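Unsaturated glucuronyl hydrolase (Streptococcus agalactiae, PDB 2ZZR) hydrolyses unsaturated disaccharides of chondroitin, hyaluronan and heparin, releasing the unsaturated uronic acid by cleaving 1,3- and 1,4-glycosidic bonds. Local coordinates at residues A[199-202]-A[203-207]; A[288-291]-A[292-296]; A[338-341]-A[342-346]. One frame throughout, in Å; residues are numbered along the deposited sequence.

Contact 1 (A[199-202]-A[203-207]); sequences VNHF and YASAN
Phe202 and Tyr203 are neighbours in the chain, yet their rings meet as a T-shaped pair: the edge of Phe202 is directed at the face of Tyr203, with the planes 82° apart and the centroids separated by 5.6 Å. The atom that does the touching is Phe202 CD2, which sits above the tyrosine ring toward its rim, 4.1 Å from Tyr203 CD2. Different first torsions allow this. Phe202 swings CG away from its own backbone N (chi1 179°), while Tyr203 keeps CG next to its N (chi1 -73°), which lays the phenol back along the preceding turn. There Val199 runs beside it in the same direction, and Val199 CG1 packs on Tyr203 CE1 at 3.6 Å. Next along the same edge, Phe202 CE2 rests on the methyl of Ala206, one turn ahead. All of this happens on consecutive turns of helix 192-209, part of the alpha-helical barrel of this glycoside hydrolase family 88 enzyme, and the same apolar side leans on Met262 of helix 245-262. The phenol end is tied to Asp264. Around the helix, His201 O takes two bonds from one residue: Ser205 N and Ser205 OG reach it from opposite faces of its carbonyl plane, the hydroxyl at 3.0 Å. That spends the serine proton on the backbone, and Ser205 OG in turn accepts from a water 2.8 Å away. The same water lies 2.8 Å from His201 NE2, so it joins imidazole and hydroxyl, while His201 ND1 is bonded to the backbone N of Ile157. Held at both nitrogens, the ring is probably fixed in its rotation, its side chain about 8 Å from that of Asp174, the proton donor.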
ATOM      1  N   VAL A 199       9.143 -14.998  -3.216  1.00 14.68           N
ATOM      2  CA  VAL A 199       9.684 -15.453  -1.940  1.00 14.90           C
ATOM      3  C   VAL A 199      11.097 -14.908  -1.706  1.00 14.80           C
ATOM      4  O   VAL A 199      11.383 -14.370  -0.629  1.00 14.77           O
ATOM      5  CB  VAL A 199       9.651 -16.995  -1.849  1.00 14.60           C
ATOM      6  CG1 VAL A 199      10.430 -17.485  -0.634  1.00 15.38           C
ATOM      7  CG2 VAL A 199       8.209 -17.470  -1.799  1.00 15.19           C
ATOM      8  N   ASN A 200      11.961 -15.039  -2.715  1.00 15.36           N
ATOM      9  CA  ASN A 200      13.337 -14.535  -2.627  1.00 15.44           C
ATOM     10  C   ASN A 200      13.350 -13.049  -2.352  1.00 14.99           C
ATOM     11  O   ASN A 200      14.097 -12.577  -1.487  1.00 14.77           O
ATOM     12  CB  ASN A 200      14.126 -14.822  -3.905  1.00 16.23           C
ATOM     13  CG  ASN A 200      14.493 -16.285  -4.053  1.00 17.12           C
ATOM     14  OD1 ASN A 200      14.275 -17.086  -3.145  1.00 19.69           O
ATOM     15  ND2 ASN A 200      15.052 -16.642  -5.208  1.00 18.60           N
ATOM     16  N   HIS A 201      12.515 -12.319  -3.090  1.00 14.58           N
ATOM     17  CA  HIS A 201      12.402 -10.875  -2.892  1.00 13.70           C
ATOM     18  C   HIS A 201      11.922 -10.547  -1.492  1.00 13.22           C
ATOM     19  O   HIS A 201      12.421  -9.613  -0.866  1.00 12.73           O
ATOM     20  CB  HIS A 201      11.480 -10.208  -3.911  1.00 13.72           C
ATOM     21  CG  HIS A 201      11.374  -8.732  -3.709  1.00 13.90           C
ATOM     22  ND1 HIS A 201      12.206  -7.839  -4.349  1.00 15.36           N
ATOM     23  CD2 HIS A 201      10.592  -7.996  -2.884  1.00 14.17           C
ATOM     24  CE1 HIS A 201      11.918  -6.612  -3.953  1.00 14.73           C
ATOM     25  NE2 HIS A 201      10.945  -6.680  -3.061  1.00 15.02           N
ATOM     26  N   PHE A 202      10.950 -11.311  -0.995  1.00 12.70           N
ATOM     27  CA  PHE A 202      10.483 -11.075   0.352  1.00 12.60           C
ATOM     28  C   PHE A 202      11.621 -11.163   1.374  1.00 12.66           C
ATOM     29  O   PHE A 202      11.800 -10.260   2.182  1.00 12.31           O
ATOM     30  CB  PHE A 202       9.331 -12.000   0.791  1.00 12.61           C
ATOM     31  CG  PHE A 202       8.904 -11.714   2.196  1.00 12.31           C
ATOM     32  CD1 PHE A 202       7.995 -10.691   2.460  1.00 12.96           C
ATOM     33  CD2 PHE A 202       9.512 -12.371   3.266  1.00 12.88           C
ATOM     34  CE1 PHE A 202       7.649 -10.366   3.772  1.00 12.85           C
ATOM     35  CE2 PHE A 202       9.178 -12.057   4.572  1.00 13.47           C
ATOM     36  CZ  PHE A 202       8.242 -11.044   4.832  1.00 13.11           C
ATOM     37  N   TYR A 203      12.386 -12.252   1.334  1.00 13.15           N
ATOM     38  CA  TYR A 203      13.458 -12.441   2.316  1.00 13.62           C
ATOM     39  C   TYR A 203      14.595 -11.440   2.162  1.00 13.52           C
ATOM     40  O   TYR A 203      15.152 -10.998   3.153  1.00 13.63           O
ATOM     41  CB  TYR A 203      13.972 -13.882   2.319  1.00 14.01           C
ATOM     42  CG  TYR A 203      12.988 -14.844   2.948  1.00 13.95           C
ATOM     43  CD1 TYR A 203      12.383 -15.846   2.193  1.00 14.82           C
ATOM     44  CD2 TYR A 203      12.641 -14.732   4.299  1.00 14.80           C
ATOM     45  CE1 TYR A 203      11.473 -16.730   2.770  1.00 14.80           C
ATOM     46  CE2 TYR A 203      11.727 -15.610   4.888  1.00 14.74           C
ATOM     47  CZ  TYR A 203      11.151 -16.606   4.113  1.00 15.03           C
ATOM     48  OH  TYR A 203      10.245 -17.485   4.679  1.00 15.90           O
ATOM     49  N   ALA A 204      14.918 -11.077   0.924  1.00 13.67           N
ATOM     50  CA  ALA A 204      15.911 -10.024   0.675  1.00 14.02           C
ATOM     51  C   ALA A 204      15.466  -8.716   1.331  1.00 14.29           C
ATOM     52  O   ALA A 204      16.274  -7.991   1.928  1.00 14.82           O
ATOM     53  CB  ALA A 204      16.131  -9.842  -0.820  1.00 14.04           C
ATOM     54  N   SER A 205      14.168  -8.434   1.249  1.00 14.07           N
ATOM     55  CA  SER A 205      13.608  -7.257   1.892  1.00 13.93           C
ATOM     56  C   SER A 205      13.650  -7.389   3.418  1.00 14.07           C
ATOM     57  O   SER A 205      14.200  -6.525   4.114  1.00 14.40           O
ATOM     58  CB  SER A 205      12.175  -7.028   1.412  1.00 13.51           C
ATOM     59  OG  SER A 205      12.131  -6.802   0.013  1.00 14.16           O
ATOM     60  N   ALA A 206      13.081  -8.482   3.928  1.00 14.05           N
ATOM     61  CA  ALA A 206      12.947  -8.701   5.369  1.00 14.58           C
ATOM     62  C   ALA A 206      14.284  -8.620   6.099  1.00 14.89           C
ATOM     63  O   ALA A 206      14.369  -8.083   7.203  1.00 15.24           O
ATOM     64  CB  ALA A 206      12.285 -10.055   5.641  1.00 14.73           C
ATOM     65  N   ASN A 207      15.324  -9.162   5.477  1.00 15.62           N
ATOM     66  CA  ASN A 207      16.614  -9.253   6.143  1.00 16.06           C
ATOM     67  C   ASN A 207      17.461  -7.993   6.053  1.00 16.47           C
ATOM     68  O   ASN A 207      18.471  -7.867   6.761  1.00 16.63           O
ATOM     69  CB  ASN A 207      17.376 -10.479   5.646  1.00 16.32           C
ATOM     70  CG  ASN A 207      16.989 -11.730   6.406  1.00 16.90           C
ATOM     71  OD1 ASN A 207      16.907 -11.710   7.634  1.00 20.45           O
ATOM     72  ND2 ASN A 207      16.747 -12.813   5.691  1.00 17.32           N
TER
HETATM   73  O   HOH W   1      10.594  -4.720  -1.073  1.00 13.69           O

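Contact 2 (A[288-291]-A[292-296]); sequences SYWD and LIFTD. With SO4 (sulfate ion), chain C.
Asp291 reaches forward with its carboxylate and takes the backbone N-H of Ile293 on OD2, Ile293 N to Asp291 OD2 measuring 3.1 Å with a fairly straight N-H...O angle of 166°. It uses the anti lone pair, away from OD1. With CG trans to the amide nitrogen (chi1 -166°) the acid lies ahead along the chain. Its main-chain oxygen receives the amide three residues on, Phe294 N to Asp291 O at 3.0 Å, with the donor well above the carbonyl plane. The turn folds Phe294 back over the first residues: Phe294 CE2 lies 3.7 Å from Trp290 NE1, the two ring systems inclined at 40°, and Phe294 CB packs against Tyr289 CB, the side chains crossing at about a right angle. Thr295 O stands over one face of the Tyr289 ring, near its rim, 3.3 Å from Tyr289 CZ. At the ring's far end Tyr289 OH donates to sulfate O2 at 2.7 Å; a water bridges sulfate O1 and Asp296 OD2, with Tyr289 OH a longer 3.3 Å neighbour of it. A second water bridges Tyr289 N and Phe294 O. In the next shell, Ser243 N also binds Asp291 OD2, while Tyr238 N and Ser242 OG hold OD1; four donors therefore grip this buried carboxylate and probably favour its charged form. Asp296 OD1 is bonded to Glu284 N. Trp290 NE1 bonds Gln300 OE1, and the Trp290 ring stacks on Trp365. The amides of Gly297 and Gly299 also bind the sulfate, probably from the crystallisation liquor. At the heart is a type I beta turn from Asp291 to Phe294, with an Asx turn at its first residue, in the loop between helices 265-280 and 304-318, with Trp290 about 7 Å, side chain to side chain, from substrate-binding Arg246.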
ATOM      1  N   SER A 288      -0.481   9.112  11.813  1.00 17.59           N
ATOM      2  CA  SER A 288       0.948   9.336  11.632  1.00 17.62           C
ATOM      3  C   SER A 288       1.269  10.699  11.030  1.00 17.99           C
ATOM      4  O   SER A 288       0.653  11.112  10.047  1.00 17.86           O
ATOM      5  CB  SER A 288       1.525   8.255  10.721  1.00 17.66           C
ATOM      6  OG  SER A 288       0.879   8.274   9.459  1.00 16.21           O
ATOM      7  N   TYR A 289       2.236  11.386  11.635  1.00 18.38           N
ATOM      8  CA  TYR A 289       2.902  12.503  10.974  1.00 18.96           C
ATOM      9  C   TYR A 289       3.678  11.912   9.801  1.00 18.73           C
ATOM     10  O   TYR A 289       3.925  10.702   9.766  1.00 18.90           O
ATOM     11  CB  TYR A 289       3.819  13.251  11.954  1.00 19.22           C
ATOM     12  CG  TYR A 289       3.073  14.245  12.818  1.00 20.44           C
ATOM     13  CD1 TYR A 289       3.091  15.612  12.518  1.00 21.26           C
ATOM     14  CD2 TYR A 289       2.334  13.826  13.925  1.00 20.93           C
ATOM     15  CE1 TYR A 289       2.397  16.531  13.303  1.00 20.96           C
ATOM     16  CE2 TYR A 289       1.629  14.740  14.711  1.00 21.36           C
ATOM     17  CZ  TYR A 289       1.678  16.094  14.398  1.00 21.04           C
ATOM     18  OH  TYR A 289       0.987  17.005  15.173  1.00 21.57           O
ATOM     19  N   TRP A 290       4.042  12.744   8.831  1.00 18.71           N
ATOM     20  CA  TRP A 290       4.660  12.242   7.603  1.00 18.52           C
ATOM     21  C   TRP A 290       5.987  11.532   7.876  1.00 18.45           C
ATOM     22  O   TRP A 290       6.395  10.622   7.145  1.00 18.28           O
ATOM     23  CB  TRP A 290       4.819  13.372   6.584  1.00 18.86           C
ATOM     24  CG  TRP A 290       5.899  14.351   6.915  1.00 19.02           C
ATOM     25  CD1 TRP A 290       5.788  15.472   7.691  1.00 19.56           C
ATOM     26  CD2 TRP A 290       7.257  14.299   6.470  1.00 18.86           C
ATOM     27  NE1 TRP A 290       7.002  16.123   7.757  1.00 19.38           N
ATOM     28  CE2 TRP A 290       7.918  15.424   7.015  1.00 19.48           C
ATOM     29  CE3 TRP A 290       7.981  13.416   5.658  1.00 18.81           C
ATOM     30  CZ2 TRP A 290       9.268  15.680   6.779  1.00 19.35           C
ATOM     31  CZ3 TRP A 290       9.322  13.667   5.428  1.00 19.38           C
ATOM     32  CH2 TRP A 290       9.951  14.796   5.982  1.00 19.46           C
ATOM     33  N   ASP A 291       6.655  11.973   8.934  1.00 18.60           N
ATOM     34  CA  ASP A 291       7.824  11.297   9.459  1.00 19.03           C
ATOM     35  C   ASP A 291       7.565  11.026  10.929  1.00 19.26           C
ATOM     36  O   ASP A 291       7.103  11.910  11.660  1.00 19.43           O
ATOM     37  CB  ASP A 291       9.078  12.153   9.284  1.00 19.01           C
ATOM     38  CG  ASP A 291      10.345  11.360   9.500  1.00 19.40           C
ATOM     39  OD1 ASP A 291      11.167  11.288   8.566  1.00 19.32           O
ATOM     40  OD2 ASP A 291      10.507  10.786  10.602  1.00 21.04           O
ATOM     41  N   LEU A 292       7.846   9.797  11.353  1.00 19.73           N
ATOM     42  CA  LEU A 292       7.506   9.341  12.698  1.00 20.50           C
ATOM     43  C   LEU A 292       8.340   9.997  13.807  1.00 21.28           C
ATOM     44  O   LEU A 292       8.066   9.790  14.988  1.00 21.37           O
ATOM     45  CB  LEU A 292       7.570   7.805  12.784  1.00 20.47           C
ATOM     46  CG  LEU A 292       6.566   7.024  11.915  1.00 20.57           C
ATOM     47  CD1 LEU A 292       6.865   5.523  11.950  1.00 19.73           C
ATOM     48  CD2 LEU A 292       5.125   7.291  12.348  1.00 19.25           C
ATOM     49  N   ILE A 293       9.333  10.807  13.435  1.00 22.27           N
ATOM     50  CA  ILE A 293      10.072  11.586  14.443  1.00 23.52           C
ATOM     51  C   ILE A 293       9.238  12.747  14.977  1.00 23.95           C
ATOM     52  O   ILE A 293       9.513  13.269  16.064  1.00 24.27           O
ATOM     53  CB  ILE A 293      11.459  12.095  13.953  1.00 23.49           C
ATOM     54  CG1 ILE A 293      11.327  13.022  12.736  1.00 23.63           C
ATOM     55  CG2 ILE A 293      12.380  10.922  13.698  1.00 23.97           C
ATOM     56  CD1 ILE A 293      12.528  13.948  12.526  1.00 24.44           C
ATOM     57  N   PHE A 294       8.213  13.133  14.221  1.00 24.24           N
ATOM     58  CA  PHE A 294       7.326  14.218  14.619  1.00 24.87           C
ATOM     59  C   PHE A 294       6.076  13.721  15.322  1.00 25.45           C
ATOM     60  O   PHE A 294       5.503  12.692  14.958  1.00 25.48           O
ATOM     61  CB  PHE A 294       6.934  15.077  13.410  1.00 24.87           C
ATOM     62  CG  PHE A 294       8.106  15.631  12.654  1.00 24.90           C
ATOM     63  CD1 PHE A 294       9.024  16.472  13.284  1.00 24.83           C
ATOM     64  CD2 PHE A 294       8.290  15.324  11.310  1.00 24.24           C
ATOM     65  CE1 PHE A 294      10.113  16.984  12.587  1.00 25.03           C
ATOM     66  CE2 PHE A 294       9.373  15.834  10.600  1.00 24.85           C
ATOM     67  CZ  PHE A 294      10.287  16.670  11.240  1.00 25.11           C
ATOM     68  N   THR A 295       5.660  14.469  16.335  1.00 25.90           N
ATOM     69  CA  THR A 295       4.407  14.215  17.021  1.00 26.43           C
ATOM     70  C   THR A 295       3.684  15.550  17.257  1.00 26.71           C
ATOM     71  O   THR A 295       4.027  16.559  16.634  1.00 26.88           O
ATOM     72  CB  THR A 295       4.621  13.390  18.327  1.00 26.54           C
ATOM     73  OG1 THR A 295       3.349  12.993  18.859  1.00 26.73           O
ATOM     74  CG2 THR A 295       5.411  14.189  19.374  1.00 26.98           C
ATOM     75  N   ASP A 296       2.681  15.547  18.130  1.00 26.91           N
ATOM     76  CA  ASP A 296       1.897  16.742  18.434  1.00 27.48           C
ATOM     77  C   ASP A 296       2.780  17.929  18.806  1.00 27.76           C
ATOM     78  O   ASP A 296       3.722  17.789  19.584  1.00 28.00           O
ATOM     79  CB  ASP A 296       0.910  16.446  19.563  1.00 27.34           C
ATOM     80  CG  ASP A 296      -0.049  15.322  19.213  1.00 27.41           C
ATOM     81  OD1 ASP A 296       0.055  14.241  19.834  1.00 26.99           O
ATOM     82  OD2 ASP A 296      -0.887  15.517  18.308  1.00 26.21           O
TER
HETATM   83  S   SO4 C 402       0.671  20.403  15.291  1.00 35.98           S
HETATM   84  O1  SO4 C 402       0.247  19.895  16.590  1.00 35.27           O
HETATM   85  O2  SO4 C 402       1.713  19.549  14.735  1.00 36.11           O
HETATM   86  O3  SO4 C 402      -0.458  20.441  14.371  1.00 35.92           O
HETATM   87  O4  SO4 C 402       1.209  21.751  15.453  1.00 36.86           O
HETATM   88  O   HOH W   2       3.823  10.633  14.158  1.00 20.87           O
HETATM   89  O   HOH W   3      -1.480  17.940  17.132  1.00 30.76           O

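Contact 3 (A[338-341]-A[342-346]); sequences MLRS and LIEQY
Arg340 NH1 is gripped by two acids: Glu344 OE2, one helical turn ahead, at 2.9 Å, and Glu27 OE2, which forms a second salt bridge. Seen from the arginine, Glu344 OE2 is essentially in the guanidinium plane, at its edge; seen from the glutamate, the nitrogen comes from above the carboxylate, 36° out of its plane. The two flat groups are accordingly turned 60° against each other, a single-pronged bridge with a somewhat bent N-H...O angle. The side chains run alongside one another in the same direction, so the aliphatic part joins in, Arg340 CG touching Glu344 CD at 3.5 Å. The arginine is straight as far as CD and then bends at chi3 (-68°), which turns the guanidinium toward the acid. Its NH2 is held by Arg21 O, and three partners on one guanidinium probably leave it little freedom to rotate. Beneath the bridge run the i to i+4 backbone bonds, among them Glu344 N to Arg340 O at 2.8 Å. The last of the series across these segments, Gln345 N to Ser341 O, is more bent, where the helix widens into a pi-type turn; there Tyr346 CD2 puts its ring edge 3.5 Å from Ser341 O. On another side Leu339 CG meets Ile343 CD1 at 4.1 Å, the two side chains crossing at a slant. This pair packs on helix 376-390, while Met338 and Leu342 press against helix 304-318; in the loop leaving helix 265-280, Ser341 OG bonds the main-chain O of Asp285 and Tyr346 OH its OD2.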
ATOM      1  N   MET A 338      -7.515   4.297  14.735  1.00 16.89           N
ATOM      2  CA  MET A 338      -6.845   4.931  13.604  1.00 17.08           C
ATOM      3  C   MET A 338      -7.836   5.226  12.481  1.00 16.88           C
ATOM      4  O   MET A 338      -7.878   6.341  11.956  1.00 16.77           O
ATOM      5  CB  MET A 338      -5.700   4.043  13.110  1.00 16.48           C
ATOM      6  CG  MET A 338      -4.584   3.838  14.149  1.00 17.11           C
ATOM      7  SD  MET A 338      -3.590   2.358  13.831  1.00 18.71           S
ATOM      8  CE  MET A 338      -2.534   2.982  12.533  1.00 17.18           C
ATOM      9  N   LEU A 339      -8.650   4.232  12.128  1.00 16.56           N
ATOM     10  CA  LEU A 339      -9.649   4.419  11.085  1.00 16.49           C
ATOM     11  C   LEU A 339     -10.712   5.440  11.505  1.00 17.17           C
ATOM     12  O   LEU A 339     -11.149   6.252  10.683  1.00 17.16           O
ATOM     13  CB  LEU A 339     -10.284   3.084  10.679  1.00 16.24           C
ATOM     14  CG  LEU A 339     -11.219   3.075   9.457  1.00 15.70           C
ATOM     15  CD1 LEU A 339     -10.598   3.721   8.202  1.00 15.12           C
ATOM     16  CD2 LEU A 339     -11.673   1.655   9.157  1.00 16.30           C
ATOM     17  N   ARG A 340     -11.120   5.398  12.774  1.00 17.77           N
ATOM     18  CA  ARG A 340     -12.072   6.386  13.296  1.00 18.71           C
ATOM     19  C   ARG A 340     -11.546   7.806  13.087  1.00 18.82           C
ATOM     20  O   ARG A 340     -12.270   8.671  12.593  1.00 18.95           O
ATOM     21  CB  ARG A 340     -12.378   6.163  14.779  1.00 18.56           C
ATOM     22  CG  ARG A 340     -13.348   7.211  15.343  1.00 19.19           C
ATOM     23  CD  ARG A 340     -13.676   6.999  16.812  1.00 19.30           C
ATOM     24  NE  ARG A 340     -14.464   5.789  17.050  1.00 20.01           N
ATOM     25  CZ  ARG A 340     -15.755   5.647  16.750  1.00 21.05           C
ATOM     26  NH1 ARG A 340     -16.433   6.636  16.180  1.00 20.76           N
ATOM     27  NH2 ARG A 340     -16.374   4.505  17.017  1.00 21.76           N
ATOM     28  N   SER A 341     -10.285   8.034  13.455  1.00 19.22           N
ATOM     29  CA  SER A 341      -9.661   9.342  13.266  1.00 19.70           C
ATOM     30  C   SER A 341      -9.627   9.760  11.797  1.00 19.53           C
ATOM     31  O   SER A 341      -9.911  10.915  11.473  1.00 19.45           O
ATOM     32  CB  SER A 341      -8.258   9.376  13.859  1.00 19.90           C
ATOM     33  OG  SER A 341      -8.320   9.460  15.270  1.00 22.44           O
ATOM     34  N   LEU A 342      -9.300   8.823  10.904  1.00 18.91           N
ATOM     35  CA  LEU A 342      -9.315   9.133   9.478  1.00 18.63           C
ATOM     36  C   LEU A 342     -10.708   9.585   9.029  1.00 18.90           C
ATOM     37  O   LEU A 342     -10.852  10.619   8.371  1.00 19.21           O
ATOM     38  CB  LEU A 342      -8.817   7.949   8.641  1.00 18.28           C
ATOM     39  CG  LEU A 342      -7.340   7.569   8.785  1.00 17.64           C
ATOM     40  CD1 LEU A 342      -7.026   6.384   7.892  1.00 16.21           C
ATOM     41  CD2 LEU A 342      -6.401   8.741   8.462  1.00 16.38           C
ATOM     42  N   ILE A 343     -11.729   8.819   9.414  1.00 19.02           N
ATOM     43  CA  ILE A 343     -13.108   9.115   9.045  1.00 19.12           C
ATOM     44  C   ILE A 343     -13.545  10.474   9.593  1.00 19.64           C
ATOM     45  O   ILE A 343     -14.105  11.298   8.858  1.00 19.64           O
ATOM     46  CB  ILE A 343     -14.084   8.019   9.567  1.00 19.12           C
ATOM     47  CG1 ILE A 343     -13.863   6.698   8.824  1.00 18.56           C
ATOM     48  CG2 ILE A 343     -15.543   8.467   9.414  1.00 18.97           C
ATOM     49  CD1 ILE A 343     -14.478   5.490   9.530  1.00 18.95           C
ATOM     50  N   GLU A 344     -13.271  10.704  10.873  1.00 20.33           N
ATOM     51  CA  GLU A 344     -13.853  11.839  11.594  1.00 21.44           C
ATOM     52  C   GLU A 344     -13.076  13.143  11.438  1.00 21.85           C
ATOM     53  O   GLU A 344     -13.645  14.230  11.589  1.00 22.16           O
ATOM     54  CB  GLU A 344     -14.005  11.507  13.080  1.00 21.50           C
ATOM     55  CG  GLU A 344     -15.026  10.413  13.373  1.00 21.74           C
ATOM     56  CD  GLU A 344     -15.192  10.126  14.857  1.00 22.03           C
ATOM     57  OE1 GLU A 344     -14.442  10.691  15.680  1.00 22.42           O
ATOM     58  OE2 GLU A 344     -16.083   9.316  15.198  1.00 23.75           O
ATOM     59  N   GLN A 345     -11.783  13.044  11.141  1.00 22.08           N
ATOM     60  CA  GLN A 345     -10.928  14.232  11.151  1.00 22.34           C
ATOM     61  C   GLN A 345     -10.207  14.509   9.836  1.00 22.10           C
ATOM     62  O   GLN A 345      -9.778  15.646   9.595  1.00 22.21           O
ATOM     63  CB  GLN A 345      -9.911  14.168  12.299  1.00 22.78           C
ATOM     64  CG  GLN A 345     -10.516  14.146  13.712  1.00 24.83           C
ATOM     65  CD  GLN A 345     -11.389  15.360  14.020  1.00 28.19           C
ATOM     66  OE1 GLN A 345     -12.485  15.222  14.568  1.00 29.46           O
ATOM     67  NE2 GLN A 345     -10.903  16.554  13.675  1.00 28.18           N
ATOM     68  N   TYR A 346     -10.072  13.487   8.992  1.00 21.16           N
ATOM     69  CA  TYR A 346      -9.231  13.605   7.798  1.00 20.71           C
ATOM     70  C   TYR A 346      -9.929  13.351   6.464  1.00 20.90           C
ATOM     71  O   TYR A 346      -9.385  13.678   5.404  1.00 20.90           O
ATOM     72  CB  TYR A 346      -7.977  12.731   7.949  1.00 20.06           C
ATOM     73  CG  TYR A 346      -7.065  13.211   9.052  1.00 19.62           C
ATOM     74  CD1 TYR A 346      -6.094  14.181   8.800  1.00 19.14           C
ATOM     75  CD2 TYR A 346      -7.180  12.715  10.352  1.00 18.90           C
ATOM     76  CE1 TYR A 346      -5.259  14.642   9.811  1.00 18.94           C
ATOM     77  CE2 TYR A 346      -6.343  13.172  11.376  1.00 19.67           C
ATOM     78  CZ  TYR A 346      -5.386  14.138  11.092  1.00 19.22           C
ATOM     79  OH  TYR A 346      -4.548  14.603  12.079  1.00 19.76           O
TER

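Contacts 1 and 3 are each a stretch of one helix, 192-209 and 328-346, on opposite sides of the chain's centre, some 33 Å apart between centres; contact 2 is loop. Contact 1 is the more thoroughly buried, with aromatic packing and a hydroxyl turned on the helix backbone one turn back, whereas contact 3, only partly buried, adds a salt bridge beside its apolar helix faces. Contact 2, also partly buried, is held by a carboxylate capturing amides and meets a sulfate, probably from the crystallisation liquor. Contacts 2 and 3 do not touch, but both pack against helix 265-280, on which Phe278 meets Ser288, Leu292 and Met338. Helix 245-262 is likewise shared by contacts 1 and 2.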